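Local coordinates for protein ureidoglycolate hydrolase (Arabidopsis thaliana, PDB 4PXE) that hydrolyses (S)-ureidoglycolate to glyoxylate, ammonium and carbon dioxide with two manganese ions per subunit, a late step of plant purine breakdown, at residues A[161-166]-A[189-194]; A[222-227]-A[369-374]; A[232-237]-A[337-342]. All blocks are in the same frame, centred on the assembly; numbering follows the deposited sequence.

Contact 1: residues A[161-166]-A[189-194]; sequences ALKTTV and DDLSSV
Lys-163, in the last turn of helix 156-164, reaches across to 189-194, a loop that makes two successive Asx turns. From CB, which points toward the loop, chi1 of -60° sets CG anti to the carbonyl carbon, 3.8 Å from Leu-191 CD1. The bend at chi2 keeps CD against the same leucine, 3.9 Å from Leu-191 CG, and the two side chains run obliquely to each other. A second bend, at chi3, brings CE to the carbonyl of Asp-189, and NZ beyond it donates to Asp-189 O at 2.8 Å. The C=O...NZ angle of 173° puts the ammonium nearly in line with that carbonyl; Asp-186 O offers NZ a second, weak bond. Leu-162 meets Leu-191 at about a right angle, with its CB 3.9 Å from Leu-191 CD1, and Leu-147 and Leu-151 of helix 147-152 pack against Leu-162 as well. The Asx turns are seen in Asp-189 OD1, which accepts from Leu-191 N, and in Asp-190 OD1, which accepts from Ser-192 N. The other oxygen of the first aspartate, Asp-189 OD2, takes a 2.7 Å bond from Ser-193 OG on its syn side, 17° out of the carboxylate plane.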
ATOM      1  N   ALA A 161     -18.368 -19.640   2.229  1.00 25.41           N
ATOM      2  CA  ALA A 161     -17.552 -18.461   2.501  1.00 23.82           C
ATOM      3  C   ALA A 161     -17.975 -17.266   1.641  1.00 23.52           C
ATOM      4  O   ALA A 161     -18.108 -16.146   2.132  1.00 23.73           O
ATOM      5  CB  ALA A 161     -16.079 -18.785   2.290  1.00 23.14           C
ATOM      6  N   LEU A 162     -18.201 -17.509   0.350  1.00 23.12           N
ATOM      7  CA  LEU A 162     -18.574 -16.434  -0.558  1.00 23.49           C
ATOM      8  C   LEU A 162     -19.836 -15.688  -0.128  1.00 23.78           C
ATOM      9  O   LEU A 162     -19.961 -14.485  -0.355  1.00 26.51           O
ATOM     10  CB  LEU A 162     -18.734 -16.972  -1.984  1.00 22.68           C
ATOM     11  CG  LEU A 162     -17.419 -17.386  -2.651  1.00 20.69           C
ATOM     12  CD1 LEU A 162     -17.707 -18.014  -3.996  1.00 19.51           C
ATOM     13  CD2 LEU A 162     -16.504 -16.191  -2.811  1.00 19.58           C
ATOM     14  N   LYS A 163     -20.764 -16.406   0.492  1.00 28.20           N
ATOM     15  CA  LYS A 163     -22.053 -15.828   0.845  1.00 29.60           C
ATOM     16  C   LYS A 163     -22.073 -15.289   2.269  1.00 31.12           C
ATOM     17  O   LYS A 163     -22.989 -14.556   2.639  1.00 34.47           O
ATOM     18  CB  LYS A 163     -23.160 -16.866   0.667  1.00 30.60           C
ATOM     19  CG  LYS A 163     -23.278 -17.397  -0.751  1.00 39.39           C
ATOM     20  CD  LYS A 163     -24.142 -16.507  -1.627  1.00 41.04           C
ATOM     21  CE  LYS A 163     -25.607 -16.626  -1.252  1.00 43.63           C
ATOM     22  NZ  LYS A 163     -26.511 -16.104  -2.325  1.00 47.08           N
ATOM     23  N   THR A 164     -21.066 -15.643   3.064  1.00 28.06           N
ATOM     24  CA  THR A 164     -21.082 -15.271   4.480  1.00 31.48           C
ATOM     25  C   THR A 164     -19.956 -14.338   4.950  1.00 32.17           C
ATOM     26  O   THR A 164     -20.193 -13.450   5.773  1.00 31.00           O
ATOM     27  CB  THR A 164     -21.144 -16.517   5.402  1.00 33.98           C
ATOM     28  OG1 THR A 164     -19.949 -17.292   5.264  1.00 32.59           O
ATOM     29  CG2 THR A 164     -22.360 -17.379   5.064  1.00 36.77           C
ATOM     30  N   THR A 165     -18.736 -14.527   4.449  1.00 27.86           N
ATOM     31  CA  THR A 165     -17.602 -13.779   4.996  1.00 26.12           C
ATOM     32  C   THR A 165     -16.703 -13.078   3.983  1.00 23.64           C
ATOM     33  O   THR A 165     -15.974 -12.161   4.345  1.00 24.91           O
ATOM     34  CB  THR A 165     -16.681 -14.678   5.852  1.00 29.94           C
ATOM     35  OG1 THR A 165     -16.138 -15.725   5.037  1.00 28.80           O
ATOM     36  CG2 THR A 165     -17.448 -15.287   7.021  1.00 31.37           C
ATOM     37  N   VAL A 166     -16.723 -13.517   2.728  1.00 25.24           N
ATOM     38  CA  VAL A 166     -15.720 -13.026   1.786  1.00 24.31           C
ATOM     39  C   VAL A 166     -15.930 -11.571   1.376  1.00 21.64           C
ATOM     40  O   VAL A 166     -17.009 -11.191   0.922  1.00 22.02           O
ATOM     41  CB  VAL A 166     -15.631 -13.921   0.541  1.00 20.44           C
ATOM     42  CG1 VAL A 166     -14.737 -13.270  -0.517  1.00 21.89           C
ATOM     43  CG2 VAL A 166     -15.110 -15.288   0.925  1.00 22.41           C
ATOM     44  N   ASP A 189     -30.297 -19.251  -3.269  1.00 48.19           N
ATOM     45  CA  ASP A 189     -29.175 -19.976  -3.857  1.00 44.19           C
ATOM     46  C   ASP A 189     -27.925 -19.847  -2.998  1.00 38.12           C
ATOM     47  O   ASP A 189     -27.401 -18.753  -2.807  1.00 41.39           O
ATOM     48  CB  ASP A 189     -28.894 -19.471  -5.277  1.00 41.80           C
ATOM     49  CG  ASP A 189     -27.914 -20.355  -6.037  1.00 37.60           C
ATOM     50  OD1 ASP A 189     -27.606 -21.470  -5.564  1.00 35.41           O
ATOM     51  OD2 ASP A 189     -27.469 -19.937  -7.125  1.00 38.53           O
ATOM     52  N   ASP A 190     -27.455 -20.976  -2.483  1.00 37.07           N
ATOM     53  CA  ASP A 190     -26.220 -21.012  -1.717  1.00 38.13           C
ATOM     54  C   ASP A 190     -25.025 -21.234  -2.645  1.00 35.78           C
ATOM     55  O   ASP A 190     -23.946 -21.606  -2.183  1.00 35.16           O
ATOM     56  CB  ASP A 190     -26.281 -22.127  -0.672  1.00 41.88           C
ATOM     57  CG  ASP A 190     -26.480 -23.495  -1.295  1.00 44.93           C
ATOM     58  OD1 ASP A 190     -26.889 -23.555  -2.477  1.00 44.39           O
ATOM     59  OD2 ASP A 190     -26.229 -24.509  -0.604  1.00 48.46           O
ATOM     60  N   LEU A 191     -25.254 -21.021  -3.944  1.00 34.85           N
ATOM     61  CA  LEU A 191     -24.253 -21.169  -5.018  1.00 31.33           C
ATOM     62  C   LEU A 191     -23.997 -22.618  -5.422  1.00 33.25           C
ATOM     63  O   LEU A 191     -23.161 -22.900  -6.289  1.00 28.79           O
ATOM     64  CB  LEU A 191     -22.937 -20.446  -4.696  1.00 29.42           C
ATOM     65  CG  LEU A 191     -23.079 -18.952  -4.406  1.00 28.95           C
ATOM     66  CD1 LEU A 191     -21.724 -18.320  -4.092  1.00 27.42           C
ATOM     67  CD2 LEU A 191     -23.754 -18.247  -5.573  1.00 31.01           C
ATOM     68  N   SER A 192     -24.741 -23.533  -4.808  1.00 33.33           N
ATOM     69  CA  SER A 192     -24.682 -24.945  -5.155  1.00 33.82           C
ATOM     70  C   SER A 192     -25.113 -25.163  -6.602  1.00 30.06           C
ATOM     71  O   SER A 192     -24.755 -26.168  -7.216  1.00 29.60           O
ATOM     72  CB  SER A 192     -25.584 -25.758  -4.216  1.00 39.90           C
ATOM     73  OG  SER A 192     -25.446 -27.146  -4.450  1.00 51.39           O
ATOM     74  N   SER A 193     -25.886 -24.219  -7.133  1.00 29.44           N
ATOM     75  CA  SER A 193     -26.348 -24.259  -8.516  1.00 28.76           C
ATOM     76  C   SER A 193     -25.184 -24.287  -9.505  1.00 27.79           C
ATOM     77  O   SER A 193     -25.335 -24.719 -10.644  1.00 28.62           O
ATOM     78  CB  SER A 193     -27.222 -23.039  -8.815  1.00 30.71           C
ATOM     79  OG  SER A 193     -26.458 -21.843  -8.749  1.00 33.40           O
ATOM     80  N   VAL A 194     -24.025 -23.816  -9.059  1.00 28.09           N
ATOM     81  CA  VAL A 194     -22.846 -23.715  -9.916  1.00 23.04           C
ATOM     82  C   VAL A 194     -22.157 -25.070 -10.087  1.00 24.83           C
ATOM     83  O   VAL A 194     -21.528 -25.334 -11.117  1.00 21.57           O
ATOM     84  CB  VAL A 194     -21.857 -22.667  -9.344  1.00 22.34           C
ATOM     85  CG1 VAL A 194     -20.554 -22.630 -10.148  1.00 21.32           C
ATOM     86  CG2 VAL A 194     -22.502 -21.297  -9.334  1.00 23.53           C
TER

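Contact 2: residues A[222-227]-A[369-374]; sequences IGVVTA and HKMMIS
Parallel beta pairing joins strand 369-374 to the first part of strand 222-239 in this M20-family hydrolase, Ile-222 lying opposite His-369 and Val-225 opposite Met-372. The ladder alternates between the strands: Lys-370 N donates to Ile-222 O, Val-224 N to Lys-370 O (2.8 Å, 169° at the hydrogen), Met-372 N to Val-224 O, and Thr-226 N to Met-372 O. The pairing then skips Thr-226, whose backbone leaves extended geometry, and a further bond joins Ser-374 N to Ala-227 O at 2.9 Å. The short segment axes are 46° apart. On one face Val-224 and Met-371 lie side by side, pointing the same way, with CG1 of the valine 3.9 Å from SD of the methionine. Thr-226 comes across Met-371 at about a right angle, and Thr-226 CG2 is also 3.9 Å from Met-371 SD. Ile-355 of helix 352-364 packs on both Val-224 and Met-371. On the other face Met-372 lays its SD 3.7 Å from Gly-223 CA, where the glycine has no side chain to intervene. Ser-374 has OG anti to the backbone N (chi1 -179°), and this hydroxyl bonds Ala-376 O. Strand 369-374 ends just before Ala-376, Tyr-377 and His-378 of the glyoxylate and substrate site: a parallel strand pair of the M20-family fold whose last residue, Ser-374, is hydrogen-bonded through OG to NE2 of substrate-binding His-378.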
ATOM      1  N   ILE A 222       5.015 -27.382 -29.051  1.00 12.31           N
ATOM      2  CA  ILE A 222       3.891 -27.729 -28.190  1.00 12.70           C
ATOM      3  C   ILE A 222       4.351 -28.460 -26.941  1.00 13.24           C
ATOM      4  O   ILE A 222       5.168 -29.370 -27.012  1.00 13.46           O
ATOM      5  CB  ILE A 222       2.899 -28.666 -28.944  1.00 11.92           C
ATOM      6  CG1 ILE A 222       2.266 -27.951 -30.139  1.00 13.86           C
ATOM      7  CG2 ILE A 222       1.823 -29.205 -28.008  1.00 14.57           C
ATOM      8  CD1 ILE A 222       1.319 -26.817 -29.766  1.00 14.22           C
ATOM      9  N   GLY A 223       3.838 -28.047 -25.789  1.00 12.78           N
ATOM     10  CA  GLY A 223       4.025 -28.813 -24.569  1.00 13.95           C
ATOM     11  C   GLY A 223       2.770 -29.593 -24.224  1.00 13.80           C
ATOM     12  O   GLY A 223       1.668 -29.039 -24.183  1.00 14.55           O
ATOM     13  N   VAL A 224       2.923 -30.893 -24.016  1.00 14.37           N
ATOM     14  CA  VAL A 224       1.804 -31.703 -23.571  1.00 15.58           C
ATOM     15  C   VAL A 224       1.924 -31.837 -22.063  1.00 13.22           C
ATOM     16  O   VAL A 224       2.857 -32.459 -21.553  1.00 14.81           O
ATOM     17  CB  VAL A 224       1.801 -33.073 -24.264  1.00 15.76           C
ATOM     18  CG1 VAL A 224       0.668 -33.934 -23.738  1.00 17.12           C
ATOM     19  CG2 VAL A 224       1.701 -32.893 -25.781  1.00 16.88           C
ATOM     20  N   VAL A 225       1.007 -31.197 -21.343  1.00 14.05           N
ATOM     21  CA  VAL A 225       1.161 -31.059 -19.896  1.00 14.32           C
ATOM     22  C   VAL A 225       0.706 -32.322 -19.170  1.00 13.59           C
ATOM     23  O   VAL A 225      -0.409 -32.797 -19.380  1.00 17.14           O
ATOM     24  CB  VAL A 225       0.372 -29.843 -19.382  1.00 13.98           C
ATOM     25  CG1 VAL A 225       0.416 -29.762 -17.851  1.00 14.79           C
ATOM     26  CG2 VAL A 225       0.918 -28.574 -20.014  1.00 14.78           C
ATOM     27  N   THR A 226       1.562 -32.848 -18.301  1.00 14.48           N
ATOM     28  CA  THR A 226       1.261 -34.113 -17.634  1.00 15.95           C
ATOM     29  C   THR A 226       0.819 -33.965 -16.175  1.00 17.95           C
ATOM     30  O   THR A 226       0.229 -34.876 -15.600  1.00 16.38           O
ATOM     31  CB  THR A 226       2.473 -35.052 -17.673  1.00 16.91           C
ATOM     32  OG1 THR A 226       3.541 -34.480 -16.914  1.00 19.21           O
ATOM     33  CG2 THR A 226       2.943 -35.280 -19.115  1.00 19.37           C
ATOM     34  N   ALA A 227       1.111 -32.818 -15.573  1.00 14.73           N
ATOM     35  CA  ALA A 227       0.771 -32.587 -14.179  1.00 14.29           C
ATOM     36  C   ALA A 227       0.852 -31.097 -13.903  1.00 14.79           C
ATOM     37  O   ALA A 227       1.496 -30.357 -14.643  1.00 14.87           O
ATOM     38  CB  ALA A 227       1.734 -33.344 -13.261  1.00 17.23           C
ATOM     39  N   HIS A 369       6.895 -31.632 -30.089  1.00 16.30           N
ATOM     40  CA  HIS A 369       6.297 -31.539 -28.761  1.00 17.32           C
ATOM     41  C   HIS A 369       7.088 -32.314 -27.728  1.00 17.48           C
ATOM     42  O   HIS A 369       7.892 -33.180 -28.072  1.00 19.76           O
ATOM     43  CB  HIS A 369       4.852 -32.029 -28.791  1.00 17.07           C
ATOM     44  CG  HIS A 369       4.679 -33.344 -29.483  1.00 21.04           C
ATOM     45  ND1 HIS A 369       4.619 -34.541 -28.804  1.00 24.74           N
ATOM     46  CD2 HIS A 369       4.582 -33.650 -30.799  1.00 23.60           C
ATOM     47  CE1 HIS A 369       4.472 -35.528 -29.671  1.00 25.28           C
ATOM     48  NE2 HIS A 369       4.444 -35.013 -30.889  1.00 27.48           N
ATOM     49  N   LYS A 370       6.881 -31.968 -26.460  1.00 16.23           N
ATOM     50  CA  LYS A 370       7.439 -32.751 -25.371  1.00 17.59           C
ATOM     51  C   LYS A 370       6.455 -32.784 -24.219  1.00 19.93           C
ATOM     52  O   LYS A 370       5.548 -31.958 -24.146  1.00 17.96           O
ATOM     53  CB  LYS A 370       8.773 -32.173 -24.897  1.00 21.26           C
ATOM     54  CG  LYS A 370       8.621 -30.933 -24.026  1.00 20.19           C
ATOM     55  CD  LYS A 370       9.963 -30.413 -23.514  1.00 23.27           C
ATOM     56  CE  LYS A 370      10.623 -31.399 -22.566  1.00 27.22           C
ATOM     57  NZ  LYS A 370      11.909 -30.882 -22.030  1.00 26.91           N
ATOM     58  N   MET A 371       6.638 -33.756 -23.331  1.00 16.49           N
ATOM     59  CA  MET A 371       5.866 -33.854 -22.105  1.00 16.91           C
ATOM     60  C   MET A 371       6.477 -32.927 -21.076  1.00 16.69           C
ATOM     61  O   MET A 371       7.697 -32.874 -20.928  1.00 16.71           O
ATOM     62  CB  MET A 371       5.935 -35.284 -21.569  1.00 17.80           C
ATOM     63  CG  MET A 371       5.438 -36.339 -22.539  1.00 23.33           C
ATOM     64  SD  MET A 371       3.683 -36.161 -22.821  1.00 22.77           S
ATOM     65  CE  MET A 371       3.389 -37.507 -23.975  1.00 27.65           C
ATOM     66  N   MET A 372       5.637 -32.215 -20.336  1.00 14.99           N
ATOM     67  CA  MET A 372       6.172 -31.328 -19.304  1.00 15.04           C
ATOM     68  C   MET A 372       5.130 -31.036 -18.244  1.00 13.70           C
ATOM     69  O   MET A 372       3.955 -31.352 -18.417  1.00 14.87           O
ATOM     70  CB  MET A 372       6.720 -30.036 -19.929  1.00 20.12           C
ATOM     71  CG  MET A 372       5.692 -29.229 -20.704  1.00 16.10           C
ATOM     72  SD  MET A 372       6.385 -27.977 -21.821  1.00 17.12           S
ATOM     73  CE  MET A 372       7.292 -26.960 -20.669  1.00 17.14           C
ATOM     74  N   ILE A 373       5.566 -30.443 -17.137  1.00 15.46           N
ATOM     75  CA  ILE A 373       4.639 -30.102 -16.066  1.00 15.79           C
ATOM     76  C   ILE A 373       4.341 -28.608 -16.075  1.00 15.65           C
ATOM     77  O   ILE A 373       5.092 -27.819 -16.650  1.00 17.65           O
ATOM     78  CB  ILE A 373       5.171 -30.517 -14.676  1.00 17.51           C
ATOM     79  CG1 ILE A 373       6.305 -29.585 -14.223  1.00 21.24           C
ATOM     80  CG2 ILE A 373       5.591 -31.987 -14.689  1.00 21.83           C
ATOM     81  CD1 ILE A 373       6.386 -29.391 -12.716  1.00 26.07           C
ATOM     82  N   SER A 374       3.225 -28.235 -15.463  1.00 13.32           N
ATOM     83  CA  SER A 374       2.927 -26.825 -15.252  1.00 13.25           C
ATOM     84  C   SER A 374       3.370 -26.413 -13.853  1.00 13.76           C
ATOM     85  O   SER A 374       3.053 -27.083 -12.867  1.00 15.00           O
ATOM     86  CB  SER A 374       1.437 -26.557 -15.421  1.00 13.60           C
ATOM     87  OG  SER A 374       1.150 -25.179 -15.235  1.00 13.82           O
TER

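Contact 3: residues A[232-237]-A[337-342]; sequences ASLKVE and SEFKIV
With CG anti to the backbone N in Phe-339 (chi1 -168°) and CG2 of Val-236 anti to the carbonyl carbon, beside the backbone N, these two side chains lie side by side and point the same way. Val-236 CG2 touches ring atom CD1 of Phe-339 at 3.7 Å, while Leu-234 CD1 meets CZ of the same ring. The other branch of this leucine, CD2, is 3.7 Å from Ile-341 CG1, again side by side. Helix 311-332 covers this apolar face, its Ile-321 packing on Leu-234 and Gln-322 on Phe-339.

The strands are antiparallel, their segment axes at 177°, and belong to the region involved in dimerization. Lys-235 and Lys-340 form a hydrogen-bonded pair, each backbone N donating to the other's O at 2.8 Å. At one end a classic beta bulge sets Ser-337 and Glu-338 both against Glu-237: Ser-337 N donates to Glu-237 O at 3.0 Å, whereas Glu-338 N makes a weak bond to that same oxygen.

The opposite face carries the charges. Lys-235 NZ stands 3.9 Å from Glu-338 OE2, a long salt bridge, with Lys-235 CE equally near that oxygen. Glu-338 OE1 is also close to Glu-237 OE2, the carboxylate planes turned 76° apart; His-301 ND1 is hydrogen-bonded to Glu-237 OE2 and may ease the repulsion. A water donates to Glu-237 OE1 and is hydrogen-bonded to Ser-337 OG. Farther along, Ser-233 OG sits 3.5 Å from Val-342 CB and bonds Asn-343 OD1, while Ile-293 of the second subunit packs on Ser-233.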
ATOM      1  N   ALA A 232      -0.126 -23.270  -2.789  1.00 14.19           N
ATOM      2  CA  ALA A 232      -0.678 -22.818  -1.512  1.00 15.36           C
ATOM      3  C   ALA A 232      -0.508 -21.316  -1.348  1.00 13.01           C
ATOM      4  O   ALA A 232       0.375 -20.712  -1.959  1.00 14.45           O
ATOM      5  CB  ALA A 232      -0.017 -23.548  -0.341  1.00 17.09           C
ATOM      6  N   SER A 233      -1.349 -20.716  -0.515  1.00 13.82           N
ATOM      7  CA  SER A 233      -1.156 -19.314  -0.181  1.00 13.90           C
ATOM      8  C   SER A 233      -1.528 -19.051   1.272  1.00 14.90           C
ATOM      9  O   SER A 233      -2.390 -19.725   1.841  1.00 16.18           O
ATOM     10  CB  SER A 233      -1.926 -18.391  -1.122  1.00 16.95           C
ATOM     11  OG  SER A 233      -3.297 -18.385  -0.823  1.00 18.80           O
ATOM     12  N   LEU A 234      -0.839 -18.078   1.861  1.00 14.04           N
ATOM     13  CA  LEU A 234      -0.979 -17.748   3.268  1.00 14.80           C
ATOM     14  C   LEU A 234      -1.203 -16.248   3.421  1.00 16.94           C
ATOM     15  O   LEU A 234      -0.648 -15.453   2.663  1.00 17.11           O
ATOM     16  CB  LEU A 234       0.311 -18.103   4.015  1.00 17.38           C
ATOM     17  CG  LEU A 234       1.062 -19.402   3.714  1.00 18.19           C
ATOM     18  CD1 LEU A 234       2.371 -19.456   4.481  1.00 24.54           C
ATOM     19  CD2 LEU A 234       0.193 -20.586   4.082  1.00 23.66           C
ATOM     20  N   LYS A 235      -2.015 -15.873   4.404  1.00 15.98           N
ATOM     21  CA  LYS A 235      -2.143 -14.482   4.831  1.00 15.35           C
ATOM     22  C   LYS A 235      -1.642 -14.379   6.263  1.00 15.82           C
ATOM     23  O   LYS A 235      -2.058 -15.155   7.125  1.00 15.48           O
ATOM     24  CB  LYS A 235      -3.602 -14.041   4.812  1.00 20.63           C
ATOM     25  CG  LYS A 235      -4.117 -13.565   3.478  1.00 28.05           C
ATOM     26  CD  LYS A 235      -5.242 -12.550   3.676  1.00 35.01           C
ATOM     27  CE  LYS A 235      -6.441 -13.170   4.388  1.00 37.66           C
ATOM     28  NZ  LYS A 235      -7.530 -12.166   4.601  1.00 37.75           N
ATOM     29  N   VAL A 236      -0.769 -13.408   6.524  1.00 14.17           N
ATOM     30  CA  VAL A 236      -0.177 -13.241   7.841  1.00 13.16           C
ATOM     31  C   VAL A 236      -0.259 -11.786   8.262  1.00 15.75           C
ATOM     32  O   VAL A 236       0.008 -10.880   7.466  1.00 15.40           O
ATOM     33  CB  VAL A 236       1.297 -13.693   7.847  1.00 15.22           C
ATOM     34  CG1 VAL A 236       1.899 -13.581   9.237  1.00 18.17           C
ATOM     35  CG2 VAL A 236       1.413 -15.132   7.331  1.00 17.67           C
ATOM     36  N   GLU A 237      -0.650 -11.559   9.510  1.00 15.24           N
ATOM     37  CA  GLU A 237      -0.612 -10.215  10.071  1.00 13.63           C
ATOM     38  C   GLU A 237       0.086 -10.187  11.418  1.00 17.06           C
ATOM     39  O   GLU A 237      -0.081 -11.093  12.242  1.00 15.44           O
ATOM     40  CB  GLU A 237      -2.016  -9.613  10.184  1.00 15.86           C
ATOM     41  CG  GLU A 237      -2.709  -9.471   8.837  1.00 17.15           C
ATOM     42  CD  GLU A 237      -3.934  -8.578   8.877  1.00 28.17           C
ATOM     43  OE1 GLU A 237      -4.477  -8.338   9.982  1.00 28.84           O
ATOM     44  OE2 GLU A 237      -4.353  -8.115   7.794  1.00 29.96           O
ATOM     45  N   SER A 337      -1.338 -11.826  14.845  1.00 15.90           N
ATOM     46  CA  SER A 337      -2.778 -11.622  14.914  1.00 18.62           C
ATOM     47  C   SER A 337      -3.553 -12.402  13.856  1.00 21.39           C
ATOM     48  O   SER A 337      -4.752 -12.643  13.999  1.00 21.54           O
ATOM     49  CB  SER A 337      -3.108 -10.129  14.850  1.00 20.62           C
ATOM     50  OG  SER A 337      -2.591  -9.543  13.671  1.00 19.48           O
ATOM     51  N   GLU A 338      -2.867 -12.795  12.787  1.00 18.59           N
ATOM     52  CA  GLU A 338      -3.477 -13.660  11.789  1.00 18.24           C
ATOM     53  C   GLU A 338      -2.425 -14.549  11.165  1.00 17.44           C
ATOM     54  O   GLU A 338      -1.364 -14.083  10.767  1.00 16.55           O
ATOM     55  CB  GLU A 338      -4.164 -12.836  10.699  1.00 19.57           C
ATOM     56  CG  GLU A 338      -4.734 -13.684   9.568  1.00 23.54           C
ATOM     57  CD  GLU A 338      -5.567 -12.876   8.602  1.00 33.90           C
ATOM     58  OE1 GLU A 338      -5.098 -11.799   8.174  1.00 33.73           O
ATOM     59  OE2 GLU A 338      -6.691 -13.313   8.278  1.00 40.29           O
ATOM     60  N   PHE A 339      -2.724 -15.843  11.104  1.00 18.59           N
ATOM     61  CA  PHE A 339      -1.972 -16.769  10.272  1.00 16.88           C
ATOM     62  C   PHE A 339      -2.993 -17.685   9.617  1.00 19.72           C
ATOM     63  O   PHE A 339      -3.499 -18.622  10.245  1.00 20.28           O
ATOM     64  CB  PHE A 339      -0.928 -17.563  11.068  1.00 18.48           C
ATOM     65  CG  PHE A 339       0.049 -18.297  10.192  1.00 16.88           C
ATOM     66  CD1 PHE A 339       1.287 -17.757   9.909  1.00 18.17           C
ATOM     67  CD2 PHE A 339      -0.304 -19.501   9.591  1.00 20.29           C
ATOM     68  CE1 PHE A 339       2.184 -18.416   9.080  1.00 20.02           C
ATOM     69  CE2 PHE A 339       0.587 -20.165   8.763  1.00 18.58           C
ATOM     70  CZ  PHE A 339       1.826 -19.622   8.505  1.00 18.47           C
ATOM     71  N   LYS A 340      -3.313 -17.395   8.360  1.00 16.62           N
ATOM     72  CA  LYS A 340      -4.386 -18.092   7.667  1.00 18.35           C
ATOM     73  C   LYS A 340      -3.831 -18.785   6.441  1.00 18.19           C
ATOM     74  O   LYS A 340      -3.265 -18.141   5.557  1.00 17.79           O
ATOM     75  CB  LYS A 340      -5.478 -17.100   7.246  1.00 20.23           C
ATOM     76  CG  LYS A 340      -6.684 -17.716   6.523  1.00 21.74           C
ATOM     77  CD  LYS A 340      -7.625 -16.622   6.009  1.00 22.81           C
ATOM     78  CE  LYS A 340      -8.945 -17.186   5.503  1.00 35.93           C
ATOM     79  NZ  LYS A 340      -9.799 -17.682   6.619  1.00 47.19           N
ATOM     80  N   ILE A 341      -3.978 -20.101   6.385  1.00 18.00           N
ATOM     81  CA  ILE A 341      -3.689 -20.829   5.159  1.00 17.48           C
ATOM     82  C   ILE A 341      -4.932 -20.702   4.287  1.00 18.58           C
ATOM     83  O   ILE A 341      -5.958 -21.349   4.529  1.00 19.75           O
ATOM     84  CB  ILE A 341      -3.348 -22.302   5.446  1.00 18.39           C
ATOM     85  CG1 ILE A 341      -2.126 -22.395   6.368  1.00 19.90           C
ATOM     86  CG2 ILE A 341      -3.111 -23.054   4.131  1.00 19.41           C
ATOM     87  CD1 ILE A 341      -1.765 -23.807   6.804  1.00 24.41           C
ATOM     88  N   VAL A 342      -4.859 -19.828   3.289  1.00 17.14           N
ATOM     89  CA  VAL A 342      -6.022 -19.496   2.483  1.00 17.03           C
ATOM     90  C   VAL A 342      -6.369 -20.669   1.576  1.00 18.71           C
ATOM     91  O   VAL A 342      -7.541 -21.001   1.389  1.00 20.00           O
ATOM     92  CB  VAL A 342      -5.772 -18.218   1.659  1.00 18.56           C
ATOM     93  CG1 VAL A 342      -6.926 -17.952   0.694  1.00 19.02           C
ATOM     94  CG2 VAL A 342      -5.540 -17.031   2.599  1.00 18.08           C
TER
HETATM   95  O   HOH W   1      -4.888  -8.997  12.326  1.00 30.83           O

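Strand 222-239 takes part in both contact 2 and contact 3, pairing in parallel with 369-374 near its start and antiparallel with 335-344 farther on. Their centres are 32 Å apart, and along the chain contact 3 is nested inside the loop that contact 2 closes. Both come near the active site without being part of the glyoxylate pocket: a bound glyoxylate lies about 7 Å from the side chain of Ser-374 in contact 2, and one lies about 9 Å from that of Ser-233 in contact 3. A manganese ion is about 8 Å from the Ser-374 side chain. Contact 1 is away from the annotated sites, its centre 35 Å from that of contact 2 and 22 Å from that of contact 3.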